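Local coordinates for protein tyrosinase (Burkholderia thailandensis, PDB 5ZRE) that probably oxidises phenols to o-quinones as a copper-dependent tyrosinase, hydroxylating monophenols at a pair of copper ions, at residues A[114-119]-A[320-325]; A[279-284]-A[314-319]; A[13-18]-A[129-134]. One frame throughout, in Å; residues are numbered along the deposited sequence.

Contact 1 (A[114-119]-A[320-325]); sequences MPFWDE and HCNVDR
Arg325 lays its aliphatic arm over the Phe116 ring: CD stands almost on the ring normal, 3.5 Å from the centroid, a CH-pi contact. A bend about CG-CD (chi3 70°) carries the guanidinium past CE1 at the rim, its plane 13° from that of the ring. Phe116 reaches this place with CG between its backbone N and carbonyl carbon (chi1 67°), while its CB rests 3.6 Å from Cys321 SG. At the far end of the arginine, NH2 makes a long salt bridge of 3.4 Å with Asp118 OD1, the carboxylate turned well out of the guanidinium plane. Ser404 meets both partners, its hydroxyl at Asp118 OD1 and its carbonyl at Arg325 NH2. Within the helix, Arg325 NE donates in its own plane to Asn322 OD1 at 2.8 Å, which fixes the asparagine amide. Trp117 O and Glu119 CG border the Asn322 side chain, and Glu119 OE1 is hydrogen-bonded to His319 ND1. A buried loop is thus moulded on the part of helix 315-334 that overlaps the second copper-binding signature of tyrosinases, where His320 serves the dinuclear copper site.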
loop_
_atom_site.group_PDB
_atom_site.type_symbol
_atom_site.label_atom_id
_atom_site.label_comp_id
_atom_site.label_asym_id
_atom_site.label_seq_id
_atom_site.Cartn_x
_atom_site.Cartn_y
_atom_site.Cartn_z
ATOM N N MET A 114 -12.526 -13.981 1.492
ATOM C CA MET A 114 -11.193 -13.437 1.450
ATOM C C MET A 114 -10.876 -12.725 2.786
ATOM O O MET A 114 -11.549 -11.791 3.190
ATOM C CB MET A 114 -11.130 -12.462 0.271
ATOM C CG MET A 114 -9.741 -11.962 -0.076
ATOM S SD MET A 114 -8.483 -13.232 -0.419
ATOM C CE MET A 114 -7.149 -12.336 0.382
ATOM N N PRO A 115 -9.886 -13.223 3.529
ATOM C CA PRO A 115 -9.626 -12.596 4.799
ATOM C C PRO A 115 -8.799 -11.322 4.604
ATOM O O PRO A 115 -8.232 -11.117 3.534
ATOM C CB PRO A 115 -8.917 -13.678 5.617
ATOM C CG PRO A 115 -8.260 -14.521 4.595
ATOM C CD PRO A 115 -9.242 -14.544 3.450
ATOM N N PHE A 116 -8.822 -10.433 5.587
ATOM C CA PHE A 116 -8.042 -9.234 5.485
ATOM C C PHE A 116 -6.784 -9.322 6.358
ATOM O O PHE A 116 -6.825 -9.840 7.421
ATOM C CB PHE A 116 -8.909 -8.025 5.840
ATOM C CG PHE A 116 -9.399 -7.883 7.263
ATOM C CD1 PHE A 116 -8.606 -7.311 8.243
ATOM C CD2 PHE A 116 -10.689 -8.236 7.595
ATOM C CE1 PHE A 116 -9.092 -7.121 9.532
ATOM C CE2 PHE A 116 -11.176 -8.055 8.878
ATOM C CZ PHE A 116 -10.378 -7.490 9.841
ATOM N N TRP A 117 -5.657 -8.809 5.908
ATOM C CA TRP A 117 -4.535 -8.640 6.841
ATOM C C TRP A 117 -4.746 -7.349 7.650
ATOM O O TRP A 117 -4.715 -6.246 7.110
ATOM C CB TRP A 117 -3.191 -8.665 6.105
ATOM C CG TRP A 117 -2.032 -8.217 6.940
ATOM C CD1 TRP A 117 -1.878 -8.350 8.294
ATOM C CD2 TRP A 117 -0.837 -7.575 6.468
ATOM N NE1 TRP A 117 -0.687 -7.797 8.695
ATOM C CE2 TRP A 117 -0.043 -7.293 7.596
ATOM C CE3 TRP A 117 -0.379 -7.194 5.212
ATOM C CZ2 TRP A 117 1.183 -6.652 7.494
ATOM C CZ3 TRP A 117 0.824 -6.531 5.109
ATOM C CH2 TRP A 117 1.601 -6.288 6.236
ATOM N N ASP A 118 -5.023 -7.473 8.933
ATOM C CA ASP A 118 -5.214 -6.289 9.807
ATOM C C ASP A 118 -3.856 -5.662 10.134
ATOM O O ASP A 118 -3.155 -6.120 11.045
ATOM C CB ASP A 118 -5.940 -6.732 11.091
ATOM C CG ASP A 118 -6.545 -5.562 11.883
ATOM O OD1 ASP A 118 -6.090 -4.388 11.729
ATOM O OD2 ASP A 118 -7.485 -5.834 12.680
ATOM N N GLU A 119 -3.481 -4.604 9.434
ATOM C CA GLU A 119 -2.085 -4.115 9.484
ATOM C C GLU A 119 -1.939 -3.126 10.644
ATOM O O GLU A 119 -0.804 -2.773 10.999
ATOM C CB GLU A 119 -1.632 -3.475 8.165
ATOM C CG GLU A 119 -2.738 -3.360 7.124
ATOM C CD GLU A 119 -2.354 -2.965 5.708
ATOM O OE1 GLU A 119 -2.024 -3.871 4.891
ATOM O OE2 GLU A 119 -2.451 -1.759 5.410
ATOM N N HIS A 320 -5.057 -5.333 0.250
ATOM C CA HIS A 320 -6.182 -4.583 -0.331
ATOM C C HIS A 320 -7.496 -4.958 0.333
ATOM O O HIS A 320 -8.364 -4.121 0.436
ATOM C CB HIS A 320 -6.298 -4.725 -1.850
ATOM C CG HIS A 320 -5.538 -3.624 -2.507
ATOM N ND1 HIS A 320 -4.234 -3.819 -2.983
ATOM C CD2 HIS A 320 -5.824 -2.303 -2.631
ATOM C CE1 HIS A 320 -3.778 -2.677 -3.424
ATOM N NE2 HIS A 320 -4.751 -1.723 -3.226
ATOM N N CYS A 321 -7.638 -6.172 0.787
ATOM C CA CYS A 321 -8.800 -6.489 1.519
ATOM C C CYS A 321 -8.943 -5.632 2.782
ATOM O O CYS A 321 -10.079 -5.337 3.153
ATOM C CB CYS A 321 -8.793 -7.926 1.968
ATOM S SG CYS A 321 -10.409 -8.361 2.629
ATOM N N ASN A 322 -7.824 -5.224 3.405
ATOM C CA ASN A 322 -7.824 -4.367 4.603
ATOM C C ASN A 322 -8.005 -2.889 4.254
ATOM O O ASN A 322 -8.511 -2.129 5.087
ATOM C CB ASN A 322 -6.539 -4.483 5.424
ATOM C CG ASN A 322 -6.626 -3.779 6.766
ATOM O OD1 ASN A 322 -7.518 -4.080 7.562
ATOM N ND2 ASN A 322 -5.709 -2.850 7.036
ATOM N N VAL A 323 -7.516 -2.459 3.087
ATOM C CA VAL A 323 -7.760 -1.086 2.577
ATOM C C VAL A 323 -9.273 -0.904 2.338
ATOM O O VAL A 323 -9.847 0.103 2.686
ATOM C CB VAL A 323 -6.935 -0.806 1.300
ATOM C CG1 VAL A 323 -7.348 0.463 0.581
ATOM C CG2 VAL A 323 -5.447 -0.752 1.592
ATOM N N ASP A 324 -9.924 -1.884 1.726
ATOM C CA ASP A 324 -11.369 -1.814 1.524
ATOM C C ASP A 324 -12.135 -1.760 2.863
ATOM O O ASP A 324 -13.168 -1.129 2.953
ATOM C CB ASP A 324 -11.849 -3.029 0.710
ATOM C CG ASP A 324 -13.255 -2.875 0.218
ATOM O OD1 ASP A 324 -13.577 -1.759 -0.173
ATOM O OD2 ASP A 324 -14.065 -3.839 0.199
ATOM N N ARG A 325 -11.628 -2.458 3.867
ATOM C CA ARG A 325 -12.182 -2.420 5.214
ATOM C C ARG A 325 -12.037 -1.005 5.802
ATOM O O ARG A 325 -12.971 -0.510 6.399
ATOM C CB ARG A 325 -11.456 -3.441 6.094
ATOM C CG ARG A 325 -12.088 -3.666 7.456
ATOM C CD ARG A 325 -11.238 -4.506 8.374
ATOM N NE ARG A 325 -10.065 -3.771 8.775
ATOM C CZ ARG A 325 -9.930 -3.159 9.933
ATOM N NH1 ARG A 325 -10.995 -3.018 10.701
ATOM N NH2 ARG A 325 -8.732 -2.733 10.327
#

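Contact 2 (A[279-284]-A[314-319]). With CU (copper (II) ion), chain D.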
loop_
_atom_site.group_PDB
_atom_site.type_symbol
_atom_site.label_atom_id
_atom_site.label_comp_id
_atom_site.label_asym_id
_atom_site.label_seq_id
_atom_site.Cartn_x
_atom_site.Cartn_y
_atom_site.Cartn_z
ATOM N N ASP A 279 2.362 3.191 1.407
ATOM C CA ASP A 279 3.504 2.888 2.308
ATOM C C ASP A 279 3.705 1.397 2.566
ATOM O O ASP A 279 4.830 0.942 2.667
ATOM C CB ASP A 279 3.371 3.627 3.640
ATOM C CG ASP A 279 3.273 5.162 3.455
ATOM O OD1 ASP A 279 3.720 5.667 2.422
ATOM O OD2 ASP A 279 2.746 5.880 4.336
ATOM N N ILE A 280 2.617 0.645 2.699
ATOM C CA ILE A 280 2.702 -0.778 2.899
ATOM C C ILE A 280 3.286 -1.422 1.645
ATOM O O ILE A 280 4.121 -2.278 1.765
ATOM C CB ILE A 280 1.319 -1.387 3.195
ATOM C CG1 ILE A 280 0.804 -1.009 4.589
ATOM C CG2 ILE A 280 1.362 -2.890 2.955
ATOM C CD1 ILE A 280 1.774 -1.281 5.717
ATOM N N HIS A 281 2.804 -1.039 0.462
ATOM C CA HIS A 281 3.459 -1.436 -0.808
ATOM C C HIS A 281 4.985 -1.280 -0.781
ATOM O O HIS A 281 5.722 -2.163 -1.280
ATOM C CB HIS A 281 2.910 -0.616 -1.961
ATOM C CG HIS A 281 1.641 -1.158 -2.494
ATOM N ND1 HIS A 281 1.637 -2.113 -3.478
ATOM C CD2 HIS A 281 0.352 -0.907 -2.173
ATOM C CE1 HIS A 281 0.393 -2.415 -3.784
ATOM N NE2 HIS A 281 -0.419 -1.696 -2.987
ATOM N N LEU A 282 5.486 -0.160 -0.273
ATOM C CA LEU A 282 6.948 0.060 -0.382
ATOM C C LEU A 282 7.701 -0.821 0.609
ATOM O O LEU A 282 8.750 -1.336 0.274
ATOM C CB LEU A 282 7.298 1.530 -0.180
ATOM C CG LEU A 282 6.658 2.493 -1.178
ATOM C CD1 LEU A 282 7.465 3.770 -1.240
ATOM C CD2 LEU A 282 6.480 1.880 -2.563
ATOM N N ALA A 283 7.159 -1.003 1.787
ATOM C CA ALA A 283 7.841 -1.754 2.787
ATOM C C ALA A 283 7.956 -3.220 2.330
ATOM O O ALA A 283 9.069 -3.785 2.249
ATOM C CB ALA A 283 7.106 -1.641 4.090
ATOM N N VAL A 284 6.838 -3.842 1.974
ATOM C CA VAL A 284 6.904 -5.221 1.530
ATOM C C VAL A 284 7.749 -5.315 0.253
ATOM O O VAL A 284 8.417 -6.318 -0.026
ATOM C CB VAL A 284 5.509 -5.813 1.320
ATOM C CG1 VAL A 284 5.602 -7.217 0.722
ATOM C CG2 VAL A 284 4.724 -5.822 2.617
ATOM N N PRO A 314 0.240 -12.630 -3.933
ATOM C CA PRO A 314 -1.041 -12.774 -3.201
ATOM C C PRO A 314 -1.260 -11.826 -2.013
ATOM O O PRO A 314 -2.403 -11.546 -1.738
ATOM C CB PRO A 314 -1.025 -14.199 -2.656
ATOM C CG PRO A 314 -0.125 -14.901 -3.627
ATOM C CD PRO A 314 0.972 -13.903 -3.910
ATOM N N ILE A 315 -0.202 -11.349 -1.344
ATOM C CA ILE A 315 -0.330 -10.420 -0.211
ATOM C C ILE A 315 -0.934 -9.105 -0.671
ATOM O O ILE A 315 -1.517 -8.406 0.109
ATOM C CB ILE A 315 1.007 -10.144 0.498
ATOM C CG1 ILE A 315 0.789 -9.727 1.954
ATOM C CG2 ILE A 315 1.848 -9.115 -0.226
ATOM C CD1 ILE A 315 2.075 -9.712 2.753
ATOM N N PHE A 316 -0.765 -8.767 -1.936
ATOM C CA PHE A 316 -1.479 -7.641 -2.510
ATOM C C PHE A 316 -2.946 -7.691 -2.073
ATOM O O PHE A 316 -3.512 -6.662 -1.715
ATOM C CB PHE A 316 -1.370 -7.679 -4.031
ATOM C CG PHE A 316 -2.132 -6.609 -4.759
ATOM C CD1 PHE A 316 -3.457 -6.806 -5.103
ATOM C CD2 PHE A 316 -1.509 -5.429 -5.120
ATOM C CE1 PHE A 316 -4.156 -5.820 -5.770
ATOM C CE2 PHE A 316 -2.206 -4.438 -5.782
ATOM C CZ PHE A 316 -3.527 -4.643 -6.121
ATOM N N PHE A 317 -3.548 -8.869 -2.060
ATOM C CA PHE A 317 -4.981 -8.944 -1.848
ATOM C C PHE A 317 -5.322 -8.977 -0.361
ATOM O O PHE A 317 -6.364 -8.483 0.047
ATOM C CB PHE A 317 -5.567 -10.153 -2.566
ATOM C CG PHE A 317 -5.485 -9.996 -4.053
ATOM C CD1 PHE A 317 -6.496 -9.365 -4.740
ATOM C CD2 PHE A 317 -4.368 -10.426 -4.737
ATOM C CE1 PHE A 317 -6.422 -9.195 -6.108
ATOM C CE2 PHE A 317 -4.298 -10.261 -6.101
ATOM C CZ PHE A 317 -5.327 -9.659 -6.783
ATOM N N PHE A 318 -4.452 -9.535 0.443
ATOM C CA PHE A 318 -4.672 -9.453 1.869
ATOM C C PHE A 318 -4.603 -7.992 2.339
ATOM O O PHE A 318 -5.411 -7.545 3.183
ATOM C CB PHE A 318 -3.691 -10.374 2.573
ATOM C CG PHE A 318 -4.034 -11.818 2.328
ATOM C CD1 PHE A 318 -3.542 -12.479 1.231
ATOM C CD2 PHE A 318 -4.854 -12.510 3.203
ATOM C CE1 PHE A 318 -3.870 -13.809 1.003
ATOM C CE2 PHE A 318 -5.153 -13.843 2.989
ATOM C CZ PHE A 318 -4.658 -14.488 1.891
ATOM N N HIS A 319 -3.699 -7.244 1.734
ATOM C CA HIS A 319 -3.531 -5.855 2.059
ATOM C C HIS A 319 -4.732 -5.096 1.513
ATOM O O HIS A 319 -5.365 -4.318 2.239
ATOM C CB HIS A 319 -2.194 -5.346 1.517
ATOM C CG HIS A 319 -2.113 -3.873 1.404
ATOM N ND1 HIS A 319 -2.410 -3.040 2.450
ATOM C CD2 HIS A 319 -1.763 -3.082 0.378
ATOM C CE1 HIS A 319 -2.259 -1.788 2.073
ATOM N NE2 HIS A 319 -1.855 -1.793 0.806
HETATM CU CU CU D . -2.283 -1.250 -3.971
#
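His281 NE2 binds a copper ion at 2.1 Å, while the ND1 on the other side of the ring is hydrogen-bonded to Met304 O, so the imidazole is held at both nitrogens. With CG beside its own backbone N (chi1 -83°), the ring swings from helix 274-284 toward helix 315-334, between Phe316 and His319. Phe316 approaches the His281 edge, its CD2 3.8 Å from His281 CE1; the two rings meet rim to rim, planes at 72°, neither covering the other. Phe316 CE2 also comes to 3.7 Å from the copper, so this ring borders the metal as well as the ligand. On the other flank His281 CD2 lies 3.8 Å from His319 NE2, with the imidazoles steeply inclined. Ile280 covers one face of His319: its CG2 stands 3.8 Å from the ring centroid, close to the normal. The grip of Glu119 fixes the turn of the His319 ring against that isoleucine. Toward the C-terminal end of 279-284 and the start of helix 315-334 the packing is looser, Val284 CG1 to Ile315 CG2 at 4.3 Å. The segment axes run roughly antiparallel, 11.4 Å apart at their closest, bridged by the aromatic cluster and the aliphatic side chains beside it. His281 is the copper ligand here, His319 is second shell, and the next residue, His320, serves the metals from helix 315-334, as in the four-helix core of type 3 dicopper sites.

Contact 3 (A[13-18]-A[129-134])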
loop_
_atom_site.group_PDB
_atom_site.type_symbol
_atom_site.label_atom_id
_atom_site.label_comp_id
_atom_site.label_asym_id
_atom_site.label_seq_id
_atom_site.Cartn_x
_atom_site.Cartn_y
_atom_site.Cartn_z
ATOM N N SER A 13 -10.245 -11.244 9.844
ATOM C CA SER A 13 -8.793 -11.153 9.983
ATOM C C SER A 13 -8.125 -12.529 9.781
ATOM O O SER A 13 -8.661 -13.530 10.207
ATOM C CB SER A 13 -8.447 -10.600 11.353
ATOM O OG SER A 13 -7.038 -10.653 11.585
ATOM N N VAL A 14 -6.942 -12.590 9.165
ATOM C CA VAL A 14 -6.258 -13.873 8.895
ATOM C C VAL A 14 -5.711 -14.465 10.192
ATOM O O VAL A 14 -5.570 -15.686 10.272
ATOM C CB VAL A 14 -5.100 -13.755 7.882
ATOM C CG1 VAL A 14 -5.576 -13.297 6.526
ATOM C CG2 VAL A 14 -3.972 -12.873 8.394
ATOM N N ARG A 15 -5.328 -13.610 11.141
ATOM C CA ARG A 15 -4.834 -14.070 12.444
ATOM C C ARG A 15 -6.021 -14.722 13.165
ATOM O O ARG A 15 -5.808 -15.620 13.910
ATOM C CB ARG A 15 -4.145 -12.925 13.210
ATOM C CG ARG A 15 -3.539 -13.270 14.570
ATOM C CD ARG A 15 -2.075 -13.715 14.593
ATOM N NE ARG A 15 -1.809 -14.863 13.719
ATOM C CZ ARG A 15 -0.611 -15.236 13.269
ATOM N NH1 ARG A 15 -0.519 -16.024 12.209
ATOM N NH2 ARG A 15 0.488 -14.814 13.869
ATOM N N ASP A 16 -7.270 -14.340 12.872
ATOM C CA ASP A 16 -8.463 -15.098 13.358
ATOM C C ASP A 16 -8.513 -16.511 12.837
ATOM O O ASP A 16 -8.693 -17.431 13.640
ATOM C CB ASP A 16 -9.811 -14.398 13.101
ATOM C CG ASP A 16 -10.316 -13.624 14.333
ATOM O OD1 ASP A 16 -10.714 -14.312 15.330
ATOM O OD2 ASP A 16 -10.315 -12.351 14.315
ATOM N N LEU A 17 -8.319 -16.711 11.527
ATOM C CA LEU A 17 -8.314 -18.085 10.955
ATOM C C LEU A 17 -7.139 -18.901 11.527
ATOM O O LEU A 17 -7.203 -20.122 11.576
ATOM C CB LEU A 17 -8.203 -18.018 9.430
ATOM C CG LEU A 17 -9.241 -17.178 8.685
ATOM C CD1 LEU A 17 -9.281 -17.577 7.216
ATOM C CD2 LEU A 17 -10.627 -17.312 9.301
ATOM N N GLN A 18 -6.063 -18.215 11.924
ATOM C CA GLN A 18 -4.873 -18.833 12.500
ATOM C C GLN A 18 -5.139 -19.225 13.960
ATOM O O GLN A 18 -4.705 -20.304 14.396
ATOM C CB GLN A 18 -3.694 -17.860 12.424
ATOM C CG GLN A 18 -2.409 -18.393 13.049
ATOM C CD GLN A 18 -1.459 -18.993 12.039
ATOM O OE1 GLN A 18 -1.202 -20.203 12.067
ATOM N NE2 GLN A 18 -0.931 -18.144 11.152
ATOM N N ILE A 129 3.928 -9.527 10.110
ATOM C CA ILE A 129 3.025 -10.180 9.168
ATOM C C ILE A 129 2.602 -11.548 9.715
ATOM O O ILE A 129 3.439 -12.360 10.114
ATOM C CB ILE A 129 3.701 -10.335 7.791
ATOM C CG1 ILE A 129 4.131 -8.975 7.224
ATOM C CG2 ILE A 129 2.814 -11.107 6.816
ATOM C CD1 ILE A 129 4.937 -9.060 5.921
ATOM N N PRO A 130 1.300 -11.827 9.689
ATOM C CA PRO A 130 0.830 -13.147 10.093
ATOM C C PRO A 130 1.520 -14.284 9.319
ATOM O O PRO A 130 1.532 -14.300 8.073
ATOM C CB PRO A 130 -0.675 -13.080 9.807
ATOM C CG PRO A 130 -0.999 -11.682 10.189
ATOM C CD PRO A 130 0.149 -10.924 9.557
ATOM N N SER A 131 2.050 -15.239 10.066
ATOM C CA SER A 131 3.035 -16.161 9.546
ATOM C C SER A 131 2.439 -17.042 8.441
ATOM O O SER A 131 3.161 -17.534 7.623
ATOM C CB SER A 131 3.633 -16.994 10.665
ATOM O OG SER A 131 2.612 -17.606 11.447
ATOM N N ILE A 132 1.146 -17.222 8.412
ATOM C CA ILE A 132 0.497 -17.975 7.321
ATOM C C ILE A 132 0.772 -17.273 5.979
ATOM O O ILE A 132 0.727 -17.910 4.906
ATOM C CB ILE A 132 -1.025 -18.136 7.583
ATOM C CG1 ILE A 132 -1.771 -18.891 6.482
ATOM C CG2 ILE A 132 -1.685 -16.785 7.809
ATOM C CD1 ILE A 132 -1.256 -20.289 6.193
ATOM N N LEU A 133 1.014 -15.967 6.004
ATOM C CA LEU A 133 1.288 -15.308 4.744
ATOM C C LEU A 133 2.768 -15.442 4.387
ATOM O O LEU A 133 3.121 -15.124 3.257
ATOM C CB LEU A 133 0.897 -13.832 4.822
ATOM C CG LEU A 133 -0.538 -13.546 5.249
ATOM C CD1 LEU A 133 -0.718 -12.049 5.441
ATOM C CD2 LEU A 133 -1.525 -14.090 4.240
ATOM N N THR A 134 3.617 -15.875 5.324
ATOM C CA THR A 134 5.054 -15.893 5.086
ATOM C C THR A 134 5.661 -17.291 5.235
ATOM O O THR A 134 6.802 -17.446 4.897
ATOM C CB THR A 134 5.770 -14.915 6.017
ATOM O OG1 THR A 134 5.706 -15.456 7.340
ATOM C CG2 THR A 134 5.168 -13.530 5.899
#
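The first turn of helix 14-21, N-capped by Ser13, lies with Val14 and Arg15 against Pro130, at the start of a single loop turn whose residues 131-133 have helical backbone angles. Val14 CG2 meets Pro130 CB at 3.6 Å and CG almost as near; Leu133 CD1 approaches the same methyl at 4.5 Å. The ends of Arg15 and Gln18 are modelled too close together, so their exact placing is doubtful. As modelled, Arg15 comes alongside by bending twice, at chi2 (91°) and chi3 (-56°), which brings one face of its guanidinium over Pro130 CB, set toward the rim of the group, and leaves it in a cation-pi contact with Tyr123. Gln18 bends at chi2 and runs past Ile132. The loop turn is held by Leu133 N donating to Pro130 O at 2.7 Å and Thr134 N to Ser131 O at 2.9 Å. Val14 and Leu133 also share a neighbour, Phe318 of helix 315-334, and Ile132 reaches Leu29. This is largely apolar packing of helix 14-21 on the loop between helix 122-127 and strand 137-140, against helix 315-334.

How the contacts relate
Helix 315-334 ties the three contacts together: its first turns serve contact 2, the next ones contact 1, and contact 3 leans on it through Phe318 of contact 2. Contacts 1 and 2, with centres about 10 Å apart, are joined by Glu119 OE1 to His319 ND1 at 2.6 Å and by Trp117 N to Phe318 O at 3.0 Å, both probable hydrogen bonds. His320 of contact 1 and His281 of contact 2 are both copper-site residues, His320 CE1 lying 3.5 Å from His281 NE2. Contact 3 sits farther out, yet Phe116 O and Val14 N, 3.3 Å apart, probably bond it to contact 1.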